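Local coordinates for major capsid protein (Norovirus Hu/GI.7/TCH-060/USA/2003, PDB 4P25), which forms the norovirus capsid and, through its P domain, binds histo-blood group antigens such as Lewis Y, at residues L18-S21 against R22-A25. Numbering follows the deposited sequence.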
# COMPACT_ATOMS: atom_id res chain seq x y z
N LEU A 18 5.99 6.46 -5.01
CA LEU A 18 5.77 6.50 -3.56
C LEU A 18 4.30 6.69 -3.22
O LEU A 18 3.58 7.40 -3.93
CB LEU A 18 6.59 7.63 -2.93
CG LEU A 18 8.10 7.43 -3.00
CD1 LEU A 18 8.84 8.61 -2.39
CD2 LEU A 18 8.48 6.13 -2.31
N ALA A 19 3.85 6.05 -2.14
CA ALA A 19 2.46 6.12 -1.71
C ALA A 19 2.16 7.30 -0.79
O ALA A 19 2.99 7.72 0.00
CB ALA A 19 2.05 4.81 -1.02
N ASN A 20 0.94 7.83 -0.91
CA ASN A 20 0.43 8.77 0.07
C ASN A 20 0.29 8.05 1.42
O ASN A 20 -0.01 6.85 1.47
CB ASN A 20 -0.94 9.29 -0.39
CG ASN A 20 -1.31 10.61 0.27
OD1 ASN A 20 -1.69 10.66 1.44
ND2 ASN A 20 -1.25 11.69 -0.51
N SER A 21 0.51 8.79 2.50
CA SER A 21 0.42 8.22 3.83
C SER A 21 -0.91 8.49 4.52
O SER A 21 -1.13 8.05 5.65
CB SER A 21 1.57 8.75 4.69
OG SER A 21 1.60 10.17 4.69
N ARG A 22 -1.81 9.21 3.84
CA ARG A 22 -3.12 9.54 4.41
C ARG A 22 -4.31 8.94 3.65
O ARG A 22 -5.40 8.80 4.20
CB ARG A 22 -3.30 11.06 4.58
CG ARG A 22 -2.37 11.66 5.65
CD ARG A 22 -2.53 13.17 5.76
NE ARG A 22 -3.78 13.55 6.43
CZ ARG A 22 -4.59 14.52 6.01
NH1 ARG A 22 -4.32 15.22 4.91
NH2 ARG A 22 -5.70 14.78 6.69
N VAL A 23 -4.09 8.58 2.39
CA VAL A 23 -5.07 7.84 1.60
C VAL A 23 -4.35 6.78 0.78
O VAL A 23 -3.16 6.93 0.50
CB VAL A 23 -5.91 8.76 0.66
CG1 VAL A 23 -6.93 9.59 1.46
CG2 VAL A 23 -5.01 9.64 -0.20
N PRO A 24 -5.05 5.70 0.40
CA PRO A 24 -4.44 4.65 -0.42
C PRO A 24 -4.34 5.08 -1.89
O PRO A 24 -5.21 4.78 -2.71
CB PRO A 24 -5.40 3.47 -0.26
CG PRO A 24 -6.72 4.09 0.06
CD PRO A 24 -6.41 5.34 0.85
N ALA A 25 -3.27 5.81 -2.19
CA ALA A 25 -3.08 6.40 -3.50
C ALA A 25 -1.60 6.66 -3.69
O ALA A 25 -0.84 6.66 -2.72
CB ALA A 25 -3.86 7.72 -3.60
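The side-chain oxygen of Asn20 accepts two consecutive backbone N-H groups from the residues that follow it. Arg22 N lies 2.8 Å from Asn20 OD1, in the plane of the amide and on a lone pair, with an N-H...O angle of 156°. Val23 N reaches Asn20 OD1 at 3.3 Å and makes a weaker, more bent bond. Asn20 CG stands anti to its own backbone N (chi1 -159°) and beside the Asn20 carbonyl carbon, a setting in which OD1 meets the N-H groups of Arg22 and Val23. ND2, at the other end of the amide, donates to Ser207 OG and Val219 O, so both ends of the group are bonded and its rotation is fixed. The OD1 bond to Arg22 N meets the definition of an Asx turn at Asn20, here within a buried loop that leads into strand 29-31 of the P domain. The loop then doubles back: Pro24 centres an inverse gamma turn, and Ala25 O accepts Asn20 N at 2.8 Å. This bond is nearly straight at hydrogen, 161°, though the donor is tilted from the carbonyl plane. Ala19 CA adds a C-H...O contact to Ala25 O at 3.5 Å. Val23 CG2 packs obliquely against the Asn20 amide, 3.8 Å from Asn20 OD1. Ser21 OG turns off to Leu223 O, and the Arg22 chain likewise leads away from the turn, where NE forms a salt bridge with Asp103 OD1, NH1 donates to Pro173 O and Pro220 O, and Phe42 makes a cation-pi contact.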